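Local coordinates for protein butyryl-CoA dehydrogenase (Marinomonas mediterranea, PDB 6CXT) that belongs to the acyl-CoA dehydrogenase family of flavoproteins and binds flavin-adenine dinucleotide in a pocket lined partly by its beta-sheet middle domain, at residues B[123-128]-B[167-172]; B[149-154]-B[213-218]; B[163-168]-B[183-188]. All blocks are in the same frame, centred on the assembly; numbering follows the deposited sequence.

Contact 1: residues B[123-128]-B[167-172]; sequences NAISEA and VVYATT. With FAD (flavin-adenine dinucleotide), chain D.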
loop_
_atom_site.group_PDB
_atom_site.type_symbol
_atom_site.label_atom_id
_atom_site.label_comp_id
_atom_site.label_asym_id
_atom_site.label_seq_id
_atom_site.Cartn_x
_atom_site.Cartn_y
_atom_site.Cartn_z
ATOM N N ASN B 123 -26.849 7.259 -20.968
ATOM C CA ASN B 123 -26.084 6.245 -21.662
ATOM C C ASN B 123 -26.522 4.853 -21.161
ATOM O O ASN B 123 -26.512 4.622 -19.983
ATOM C CB ASN B 123 -24.607 6.502 -21.372
ATOM C CG ASN B 123 -23.694 5.535 -22.047
ATOM O OD1 ASN B 123 -22.727 5.082 -21.457
ATOM N ND2 ASN B 123 -23.961 5.254 -23.272
ATOM N N ALA B 124 -26.842 3.916 -22.047
ATOM C CA ALA B 124 -27.358 2.642 -21.591
ATOM C C ALA B 124 -26.718 1.453 -22.288
ATOM O O ALA B 124 -27.105 1.087 -23.417
ATOM C CB ALA B 124 -28.894 2.593 -21.718
ATOM N N ILE B 125 -25.753 0.820 -21.613
ATOM C CA ILE B 125 -25.111 -0.373 -22.194
ATOM C C ILE B 125 -25.152 -1.554 -21.232
ATOM O O ILE B 125 -25.473 -2.665 -21.669
ATOM C CB ILE B 125 -23.674 -0.055 -22.765
ATOM C CG1 ILE B 125 -23.109 -1.295 -23.466
ATOM C CG2 ILE B 125 -22.696 0.364 -21.628
ATOM C CD1 ILE B 125 -21.901 -1.090 -24.326
ATOM N N SER B 126 -24.897 -1.328 -19.914
ATOM C CA SER B 126 -24.761 -2.435 -18.939
ATOM C C SER B 126 -26.084 -3.221 -18.827
ATOM O O SER B 126 -27.152 -2.608 -18.930
ATOM C CB SER B 126 -24.346 -1.891 -17.538
ATOM O OG SER B 126 -23.142 -1.122 -17.718
ATOM N N GLU B 127 -26.017 -4.535 -18.632
ATOM C CA GLU B 127 -27.225 -5.314 -18.458
ATOM C C GLU B 127 -27.097 -6.170 -17.266
ATOM O O GLU B 127 -26.038 -6.159 -16.636
ATOM C CB GLU B 127 -27.459 -6.238 -19.699
ATOM C CG GLU B 127 -27.557 -5.411 -20.965
ATOM C CD GLU B 127 -27.559 -6.232 -22.269
ATOM O OE1 GLU B 127 -27.164 -7.414 -22.237
ATOM O OE2 GLU B 127 -27.906 -5.620 -23.314
ATOM N N ALA B 128 -28.115 -6.992 -17.015
ATOM C CA ALA B 128 -28.052 -7.988 -15.924
ATOM C C ALA B 128 -26.790 -8.873 -16.017
ATOM O O ALA B 128 -26.171 -9.167 -14.991
ATOM C CB ALA B 128 -29.305 -8.851 -15.866
ATOM N N VAL B 167 -28.992 6.677 -25.108
ATOM C CA VAL B 167 -28.077 6.108 -26.144
ATOM C C VAL B 167 -27.937 4.644 -25.773
ATOM O O VAL B 167 -27.372 4.306 -24.726
ATOM C CB VAL B 167 -26.730 6.868 -26.171
ATOM C CG1 VAL B 167 -25.785 6.284 -27.199
ATOM C CG2 VAL B 167 -26.969 8.334 -26.414
ATOM N N VAL B 168 -28.444 3.752 -26.615
ATOM C CA VAL B 168 -28.650 2.357 -26.246
ATOM C C VAL B 168 -27.787 1.550 -27.199
ATOM O O VAL B 168 -27.736 1.878 -28.383
ATOM C CB VAL B 168 -30.121 1.975 -26.429
ATOM C CG1 VAL B 168 -30.385 0.503 -26.134
ATOM C CG2 VAL B 168 -30.977 2.862 -25.545
ATOM N N TYR B 169 -27.102 0.534 -26.663
ATOM C CA TYR B 169 -26.193 -0.300 -27.437
ATOM C C TYR B 169 -26.851 -1.662 -27.467
ATOM O O TYR B 169 -27.244 -2.198 -26.423
ATOM C CB TYR B 169 -24.735 -0.307 -26.793
ATOM C CG TYR B 169 -24.068 1.037 -26.924
ATOM C CD1 TYR B 169 -24.259 2.046 -25.963
ATOM C CD2 TYR B 169 -23.229 1.303 -27.972
ATOM C CE1 TYR B 169 -23.689 3.292 -26.118
ATOM C CE2 TYR B 169 -22.628 2.545 -28.119
ATOM C CZ TYR B 169 -22.849 3.523 -27.183
ATOM O OH TYR B 169 -22.248 4.738 -27.355
ATOM N N ALA B 170 -27.039 -2.224 -28.680
ATOM C CA ALA B 170 -27.889 -3.409 -28.841
ATOM C C ALA B 170 -27.221 -4.377 -29.839
ATOM O O ALA B 170 -26.479 -3.925 -30.677
ATOM C CB ALA B 170 -29.292 -3.019 -29.335
ATOM N N THR B 171 -27.475 -5.670 -29.708
ATOM C CA THR B 171 -26.934 -6.624 -30.701
ATOM C C THR B 171 -27.810 -6.607 -31.978
ATOM O O THR B 171 -29.013 -6.921 -31.906
ATOM C CB THR B 171 -26.890 -8.016 -30.105
ATOM O OG1 THR B 171 -26.078 -7.957 -28.924
ATOM C CG2 THR B 171 -26.227 -9.028 -31.109
ATOM N N THR B 172 -27.206 -6.215 -33.095
ATOM C CA THR B 172 -27.837 -6.370 -34.403
ATOM C C THR B 172 -27.478 -7.655 -35.188
ATOM O O THR B 172 -28.255 -8.059 -36.086
ATOM C CB THR B 172 -27.671 -5.138 -35.266
ATOM O OG1 THR B 172 -26.309 -4.700 -35.240
ATOM C CG2 THR B 172 -28.609 -4.011 -34.776
HETATM P PA FAD D . -18.767 -7.015 -12.984
HETATM O O1A FAD D . -18.388 -6.702 -14.418
HETATM O O2A FAD D . -19.688 -8.147 -12.560
HETATM O O5B FAD D . -17.387 -7.075 -12.123
HETATM C C5B FAD D . -17.345 -7.554 -10.759
HETATM C C4B FAD D . -15.845 -7.637 -10.410
HETATM O O4B FAD D . -15.172 -8.524 -11.340
HETATM C C3B FAD D . -15.178 -6.270 -10.524
HETATM O O3B FAD D . -14.169 -6.283 -9.506
HETATM C C2B FAD D . -14.474 -6.351 -11.897
HETATM O O2B FAD D . -13.365 -5.430 -12.045
HETATM C C1B FAD D . -14.089 -7.860 -11.968
HETATM N N9A FAD D . -13.882 -8.230 -13.384
HETATM C C8A FAD D . -14.829 -8.374 -14.349
HETATM N N7A FAD D . -14.225 -8.619 -15.565
HETATM C C5A FAD D . -12.876 -8.610 -15.373
HETATM C C6A FAD D . -11.650 -8.804 -16.190
HETATM N N6A FAD D . -11.711 -9.035 -17.549
HETATM N N1A FAD D . -10.446 -8.708 -15.548
HETATM C C2A FAD D . -10.322 -8.450 -14.202
HETATM N N3A FAD D . -11.408 -8.290 -13.411
HETATM C C4A FAD D . -12.669 -8.348 -13.921
HETATM N N1 FAD D . -23.643 1.603 -16.958
HETATM C C2 FAD D . -24.251 2.183 -18.056
HETATM O O2 FAD D . -24.419 1.433 -19.056
HETATM N N3 FAD D . -24.671 3.480 -18.092
HETATM C C4 FAD D . -24.567 4.274 -17.007
HETATM O O4 FAD D . -24.962 5.439 -17.059
HETATM C C4X FAD D . -23.930 3.713 -15.766
HETATM N N5 FAD D . -23.807 4.419 -14.619
HETATM C C5X FAD D . -23.292 3.890 -13.475
HETATM C C6 FAD D . -23.217 4.718 -12.323
HETATM C C7 FAD D . -22.706 4.181 -11.123
HETATM C C7M FAD D . -22.666 5.056 -9.895
HETATM C C8 FAD D . -22.248 2.783 -11.066
HETATM C C8M FAD D . -21.690 2.217 -9.803
HETATM C C9 FAD D . -22.288 1.964 -12.215
HETATM C C9A FAD D . -22.799 2.494 -13.421
HETATM N N10 FAD D . -22.899 1.705 -14.612
HETATM C C10 FAD D . -23.468 2.302 -15.790
HETATM C "C1'" FAD D . -22.475 0.313 -14.643
HETATM C "C2'" FAD D . -20.929 0.255 -14.643
HETATM O "O2'" FAD D . -20.335 0.680 -15.882
HETATM C "C3'" FAD D . -20.506 -1.140 -14.211
HETATM O "O3'" FAD D . -20.909 -1.278 -12.833
HETATM C "C4'" FAD D . -19.046 -1.563 -14.449
HETATM O "O4'" FAD D . -18.780 -1.678 -15.884
HETATM C "C5'" FAD D . -18.746 -2.918 -13.791
HETATM O "O5'" FAD D . -19.756 -3.846 -14.207
HETATM P P FAD D . -20.490 -4.715 -13.119
HETATM O O1P FAD D . -21.473 -5.669 -13.803
HETATM O O2P FAD D . -21.096 -3.878 -12.009
HETATM O O3P FAD D . -19.387 -5.640 -12.411
#
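Tyr169, Ala124 and Asn123 carry most of this buried contact between parallel neighbours, strands 121-124 and 165-171. Two backbone bonds join them. Ala124 N donates a hydrogen bond to Val167 O at 2.8 Å, and Tyr169 N donates to Ala124 O at 3.3 Å. Ala124 O also receives the CA-H of Val168.

The Tyr169 ring stands beside strand 121-124 and turns its edge to it, with CG anti to its own carbonyl carbon (chi1 -68°). Asn123 ND2 meets the ring edge in its plane, 3.5 Å from Tyr169 CE1. The amide stands almost perpendicular to the ring, at 88°. Ile125 packs by CG1 and CD1 against Tyr169 CB, each 3.8 Å away. Phe235 of helix 231-245 meets the same ring edge-to-face.

The chain leaves the strand after Ala124 and passes along the flavin. Asn123 O accepts a hydrogen bond from FAD N3 at 2.9 Å. FAD O2 is gripped by two backbone donors, Ile125 N at 2.9 Å and Ser126 N at 2.9 Å. Ser126 OG lies within bonding reach of both FAD N1 and O2, and its hydrogen may point to either. These donors would be expected to stabilise negative charge at the N1-O2 edge. Asn123 OD1 is hydrogen-bonded to the second ligand, FK4. A strand end that reads the flavin pyrimidine through its backbone is typical of the acyl-CoA dehydrogenase FAD site.

Contact 2: residues B[149-154]-B[213-218]; sequences VLNGGK and FFDNCT
A G1 beta bulge interrupts the antiparallel pairing of strands 147-158 and 209-220 in the middle domain. Asn216 and Cys217 both face Leu150. Leu150 and Cys217 exchange two backbone bonds: Leu150 N to Cys217 O is 2.6 Å, and Cys217 N to Leu150 O is 2.8 Å. Beyond the bulge, Gly152 and Phe214 exchange a second pair.

At the corner, the side chain of Asn151 replaces a backbone partner. Its CG is anti to the backbone N (chi1 -152°), which brings OD1 to Asn216 N at 2.9 Å, in the plane of the amide carbonyl. A water donates to the same OD1 and to Asp215 OD1, so it bridges the two side chains. Val149 CG1 packs beside Asn216 OD1 at 3.6 Å.

Gly153 has no side chain to meet the Phe213 ring, whose CD1 comes within 3.5 Å of Gly153 CA. The same ring lies over the Gly152 peptide. At Gly152 a CB would run into the preceding carbonyl O. On the other side of the sheet, the edge of the Phe214 ring meets Lys154 CG, with CE2 3.9 Å away. Lys154 NZ turns from this contact to a salt bridge with Glu127. Two residues, Asn216 with positive phi (47°) and Cys217, facing one, Leu150, fit a G1 bulge in an antiparallel sheet.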
loop_
_atom_site.group_PDB
_atom_site.type_symbol
_atom_site.label_atom_id
_atom_site.label_comp_id
_atom_site.label_asym_id
_atom_site.label_seq_id
_atom_site.Cartn_x
_atom_site.Cartn_y
_atom_site.Cartn_z
ATOM N N VAL B 149 -36.599 -2.506 -34.192
ATOM C CA VAL B 149 -37.338 -2.878 -33.012
ATOM C C VAL B 149 -36.297 -3.305 -31.959
ATOM O O VAL B 149 -35.535 -4.282 -32.168
ATOM C CB VAL B 149 -38.323 -4.016 -33.341
ATOM C CG1 VAL B 149 -39.070 -4.545 -32.120
ATOM C CG2 VAL B 149 -39.326 -3.518 -34.407
ATOM N N LEU B 150 -36.344 -2.624 -30.809
ATOM C CA LEU B 150 -35.351 -2.811 -29.727
ATOM C C LEU B 150 -36.006 -3.539 -28.580
ATOM O O LEU B 150 -37.149 -3.216 -28.174
ATOM C CB LEU B 150 -34.798 -1.464 -29.278
ATOM C CG LEU B 150 -33.543 -0.948 -29.984
ATOM C CD1 LEU B 150 -33.773 -0.503 -31.439
ATOM C CD2 LEU B 150 -32.918 0.183 -29.176
ATOM N N ASN B 151 -35.305 -4.549 -28.077
ATOM C CA ASN B 151 -35.822 -5.323 -27.034
ATOM C C ASN B 151 -34.741 -5.674 -26.003
ATOM O O ASN B 151 -33.773 -6.337 -26.352
ATOM C CB ASN B 151 -36.389 -6.593 -27.621
ATOM C CG ASN B 151 -37.495 -7.142 -26.791
ATOM O OD1 ASN B 151 -38.588 -6.565 -26.708
ATOM N ND2 ASN B 151 -37.217 -8.259 -26.135
ATOM N N GLY B 152 -34.923 -5.278 -24.738
ATOM C CA GLY B 152 -33.991 -5.776 -23.675
ATOM C C GLY B 152 -34.012 -4.837 -22.467
ATOM O O GLY B 152 -34.622 -3.760 -22.522
ATOM N N GLY B 153 -33.362 -5.266 -21.379
ATOM C CA GLY B 153 -33.213 -4.436 -20.126
ATOM C C GLY B 153 -31.782 -3.869 -20.002
ATOM O O GLY B 153 -30.811 -4.519 -20.402
ATOM N N LYS B 154 -31.665 -2.641 -19.515
ATOM C CA LYS B 154 -30.385 -2.022 -19.278
ATOM C C LYS B 154 -30.384 -1.772 -17.755
ATOM O O LYS B 154 -31.391 -1.298 -17.204
ATOM C CB LYS B 154 -30.208 -0.747 -20.127
ATOM C CG LYS B 154 -30.010 -1.002 -21.641
ATOM C CD LYS B 154 -28.904 -2.037 -21.945
ATOM C CE LYS B 154 -28.444 -1.968 -23.407
ATOM N NZ LYS B 154 -27.364 -2.989 -23.644
ATOM N N PHE B 213 -36.126 -0.731 -19.118
ATOM C CA PHE B 213 -36.508 -1.887 -19.977
ATOM C C PHE B 213 -37.065 -1.367 -21.326
ATOM O O PHE B 213 -37.772 -0.346 -21.368
ATOM C CB PHE B 213 -37.471 -2.870 -19.266
ATOM C CG PHE B 213 -37.559 -4.217 -19.970
ATOM C CD1 PHE B 213 -36.626 -5.248 -19.695
ATOM C CD2 PHE B 213 -38.547 -4.470 -20.988
ATOM C CE1 PHE B 213 -36.687 -6.483 -20.380
ATOM C CE2 PHE B 213 -38.591 -5.710 -21.670
ATOM C CZ PHE B 213 -37.663 -6.706 -21.368
ATOM N N PHE B 214 -36.687 -2.042 -22.408
ATOM C CA PHE B 214 -37.137 -1.675 -23.756
ATOM C C PHE B 214 -37.929 -2.873 -24.227
ATOM O O PHE B 214 -37.376 -3.965 -24.462
ATOM C CB PHE B 214 -35.944 -1.370 -24.641
ATOM C CG PHE B 214 -35.136 -0.189 -24.176
ATOM C CD1 PHE B 214 -35.482 1.120 -24.531
ATOM C CD2 PHE B 214 -34.002 -0.388 -23.355
ATOM C CE1 PHE B 214 -34.746 2.232 -24.124
ATOM C CE2 PHE B 214 -33.253 0.730 -22.931
ATOM C CZ PHE B 214 -33.612 2.031 -23.301
ATOM N N ASP B 215 -39.243 -2.710 -24.234
ATOM C CA ASP B 215 -40.165 -3.793 -24.603
ATOM C C ASP B 215 -40.664 -3.488 -26.016
ATOM O O ASP B 215 -41.590 -2.657 -26.189
ATOM C CB ASP B 215 -41.326 -3.843 -23.596
ATOM C CG ASP B 215 -42.421 -4.844 -23.973
ATOM O OD1 ASP B 215 -42.219 -5.727 -24.807
ATOM O OD2 ASP B 215 -43.510 -4.758 -23.383
ATOM N N ASN B 216 -40.023 -4.114 -27.012
ATOM C CA ASN B 216 -40.405 -3.917 -28.434
ATOM C C ASN B 216 -40.581 -2.470 -28.777
ATOM O O ASN B 216 -41.667 -2.019 -29.155
ATOM C CB ASN B 216 -41.665 -4.754 -28.779
ATOM C CG ASN B 216 -41.351 -6.262 -28.843
ATOM O OD1 ASN B 216 -40.386 -6.699 -29.499
ATOM N ND2 ASN B 216 -42.145 -7.059 -28.147
ATOM N N CYS B 217 -39.511 -1.710 -28.611
ATOM C CA CYS B 217 -39.526 -0.300 -28.879
ATOM C C CYS B 217 -39.192 -0.179 -30.341
ATOM O O CYS B 217 -38.133 -0.670 -30.774
ATOM C CB CYS B 217 -38.438 0.428 -28.045
ATOM S SG CYS B 217 -38.940 0.478 -26.320
ATOM N N THR B 218 -40.061 0.521 -31.079
ATOM C CA THR B 218 -39.829 0.816 -32.484
ATOM C C THR B 218 -39.275 2.158 -32.710
ATOM O O THR B 218 -39.870 3.186 -32.340
ATOM C CB THR B 218 -41.162 0.587 -33.274
ATOM O OG1 THR B 218 -41.466 -0.792 -33.107
ATOM C CG2 THR B 218 -40.983 0.925 -34.745
HETATM O O HOH W 1 -40.397 -7.574 -24.968
#

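Contact 3: residues B[163-168]-B[183-188]; sequences ADYYVV and AFVVPR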
loop_
_atom_site.group_PDB
_atom_site.type_symbol
_atom_site.label_atom_id
_atom_site.label_comp_id
_atom_site.label_asym_id
_atom_site.label_seq_id
_atom_site.Cartn_x
_atom_site.Cartn_y
_atom_site.Cartn_z
ATOM N N ALA B 163 -34.156 11.003 -18.151
ATOM C CA ALA B 163 -33.649 11.039 -19.528
ATOM C C ALA B 163 -34.805 11.343 -20.511
ATOM O O ALA B 163 -35.896 10.725 -20.426
ATOM C CB ALA B 163 -33.002 9.698 -19.898
ATOM N N ASP B 164 -34.496 12.238 -21.442
ATOM C CA ASP B 164 -35.316 12.512 -22.628
ATOM C C ASP B 164 -34.902 11.639 -23.801
ATOM O O ASP B 164 -35.712 11.407 -24.697
ATOM C CB ASP B 164 -35.246 13.980 -22.991
ATOM C CG ASP B 164 -35.829 14.831 -21.916
ATOM O OD1 ASP B 164 -37.018 14.640 -21.598
ATOM O OD2 ASP B 164 -35.094 15.643 -21.319
ATOM N N TYR B 165 -33.670 11.126 -23.774
ATOM C CA TYR B 165 -33.143 10.189 -24.745
ATOM C C TYR B 165 -32.199 9.203 -24.085
ATOM O O TYR B 165 -31.512 9.581 -23.143
ATOM C CB TYR B 165 -32.274 10.916 -25.734
ATOM C CG TYR B 165 -32.975 12.043 -26.443
ATOM C CD1 TYR B 165 -33.856 11.786 -27.538
ATOM C CD2 TYR B 165 -32.755 13.341 -26.056
ATOM C CE1 TYR B 165 -34.491 12.829 -28.188
ATOM C CE2 TYR B 165 -33.375 14.390 -26.710
ATOM C CZ TYR B 165 -34.232 14.127 -27.775
ATOM O OH TYR B 165 -34.801 15.220 -28.391
ATOM N N TYR B 166 -32.202 7.967 -24.558
ATOM C CA TYR B 166 -31.222 6.940 -24.179
ATOM C C TYR B 166 -30.314 6.657 -25.333
ATOM O O TYR B 166 -30.787 6.454 -26.453
ATOM C CB TYR B 166 -31.899 5.666 -23.790
ATOM C CG TYR B 166 -32.809 5.893 -22.639
ATOM C CD1 TYR B 166 -32.302 5.960 -21.313
ATOM C CD2 TYR B 166 -34.185 6.089 -22.844
ATOM C CE1 TYR B 166 -33.157 6.179 -20.218
ATOM C CE2 TYR B 166 -35.047 6.335 -21.749
ATOM C CZ TYR B 166 -34.534 6.365 -20.447
ATOM O OH TYR B 166 -35.396 6.652 -19.406
ATOM N N VAL B 167 -28.992 6.677 -25.108
ATOM C CA VAL B 167 -28.077 6.108 -26.144
ATOM C C VAL B 167 -27.937 4.644 -25.773
ATOM O O VAL B 167 -27.372 4.306 -24.726
ATOM C CB VAL B 167 -26.730 6.868 -26.171
ATOM C CG1 VAL B 167 -25.785 6.284 -27.199
ATOM C CG2 VAL B 167 -26.969 8.334 -26.414
ATOM N N VAL B 168 -28.444 3.752 -26.615
ATOM C CA VAL B 168 -28.650 2.357 -26.246
ATOM C C VAL B 168 -27.787 1.550 -27.199
ATOM O O VAL B 168 -27.736 1.878 -28.383
ATOM C CB VAL B 168 -30.121 1.975 -26.429
ATOM C CG1 VAL B 168 -30.385 0.503 -26.134
ATOM C CG2 VAL B 168 -30.977 2.862 -25.545
ATOM N N ALA B 183 -25.376 1.311 -32.125
ATOM C CA ALA B 183 -25.798 2.366 -31.230
ATOM C C ALA B 183 -27.029 3.076 -31.768
ATOM O O ALA B 183 -27.094 3.403 -32.972
ATOM C CB ALA B 183 -24.675 3.368 -31.045
ATOM N N PHE B 184 -27.969 3.368 -30.869
ATOM C CA PHE B 184 -29.224 4.053 -31.240
ATOM C C PHE B 184 -29.534 5.130 -30.203
ATOM O O PHE B 184 -29.263 4.936 -29.014
ATOM C CB PHE B 184 -30.382 3.041 -31.147
ATOM C CG PHE B 184 -30.275 1.902 -32.120
ATOM C CD1 PHE B 184 -30.751 2.042 -33.445
ATOM C CD2 PHE B 184 -29.735 0.678 -31.719
ATOM C CE1 PHE B 184 -30.675 0.973 -34.329
ATOM C CE2 PHE B 184 -29.644 -0.399 -32.605
ATOM C CZ PHE B 184 -30.138 -0.249 -33.918
ATOM N N VAL B 185 -30.082 6.243 -30.645
ATOM C CA VAL B 185 -30.660 7.241 -29.743
ATOM C C VAL B 185 -32.140 6.917 -29.651
ATOM O O VAL B 185 -32.832 6.900 -30.683
ATOM C CB VAL B 185 -30.495 8.657 -30.299
ATOM C CG1 VAL B 185 -31.221 9.680 -29.417
ATOM C CG2 VAL B 185 -29.023 9.021 -30.423
ATOM N N VAL B 186 -32.632 6.616 -28.451
ATOM C CA VAL B 186 -34.001 6.151 -28.254
ATOM C C VAL B 186 -34.745 7.251 -27.480
ATOM O O VAL B 186 -34.456 7.464 -26.293
ATOM C CB VAL B 186 -34.058 4.815 -27.521
ATOM C CG1 VAL B 186 -35.501 4.337 -27.315
ATOM C CG2 VAL B 186 -33.242 3.763 -28.263
ATOM N N PRO B 187 -35.679 7.940 -28.113
ATOM C CA PRO B 187 -36.409 8.950 -27.359
ATOM C C PRO B 187 -37.237 8.338 -26.220
ATOM O O PRO B 187 -37.747 7.267 -26.337
ATOM C CB PRO B 187 -37.284 9.629 -28.414
ATOM C CG PRO B 187 -36.693 9.251 -29.713
ATOM C CD PRO B 187 -36.062 7.914 -29.520
ATOM N N ARG B 188 -37.312 9.045 -25.108
ATOM C CA ARG B 188 -38.060 8.632 -23.939
ATOM C C ARG B 188 -39.540 8.326 -24.243
ATOM O O ARG B 188 -40.041 7.428 -23.712
ATOM C CB ARG B 188 -37.953 9.685 -22.840
ATOM C CG ARG B 188 -38.605 9.359 -21.515
ATOM C CD ARG B 188 -38.181 8.059 -20.896
ATOM N NE ARG B 188 -38.680 7.871 -19.555
ATOM C CZ ARG B 188 -38.200 8.457 -18.480
ATOM N NH1 ARG B 188 -37.212 9.301 -18.575
ATOM N NH2 ARG B 188 -38.732 8.197 -17.312
#
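Arg188 and Ala163 close the open end of the hairpin formed by strands 165-171 and 181-187. Arg188 NH1 donates to Ala163 O at 2.7 Å, on a lone pair and near the guanidinium plane. The same NH1 also bonds Ser161 O, so two carbonyls hold the group. Arg188 CG is anti to the backbone N (chi1 -176°), and a bend at chi2 carries the chain across Ala163 O. Tyr166 OH sits over one guanidinium face, 3.3 Å from Arg188 NH1, but the angle is too poor for a bond. That hydroxyl is bonded to Gly160 O instead.

Alternate residues pair across the strands. Asp164 O takes Arg188 N at 2.9 Å from above its carbonyl plane. Tyr166 and Val186 satisfy each other's N-H and C=O, and Val168 and Phe184 do the same. Tyr165 turns its backbone to Ile120 and Ala122 instead. Asp164 OD2 accepts from Ile120 N.

The apolar side chains divide between the two sides. Val168 CG2 meets Val186 CG2 at 3.7 Å, on the side that Phe214 covers. On the other, Tyr165 CD1 touches Val185 CG1 at 3.9 Å and also reaches Pro187, against helix 104-114. These antiparallel strands follow each other in the chain, forming a beta hairpin of the acyl-CoA dehydrogenase middle domain.

Contacts 1 and 3 are buried and lie in one mixed sheet. They share Val167 and Val168, because strand 165-171 has a parallel neighbour in contact 1 and an antiparallel one in contact 3. Contact 2 lies in the second sheet, farther from the chain centre and partly exposed. Its corner uses water and polar side chains, whereas contact 3 is mostly backbone bonds and apolar packing. Contact 1 adds ligand binding to its pairing. The two sheets pack face to face: Phe214 and Leu150 of contact 2 press on Val168 and Val186. Lys154 of contact 2 also reaches Glu127, Ile125 and Tyr169 of contact 1.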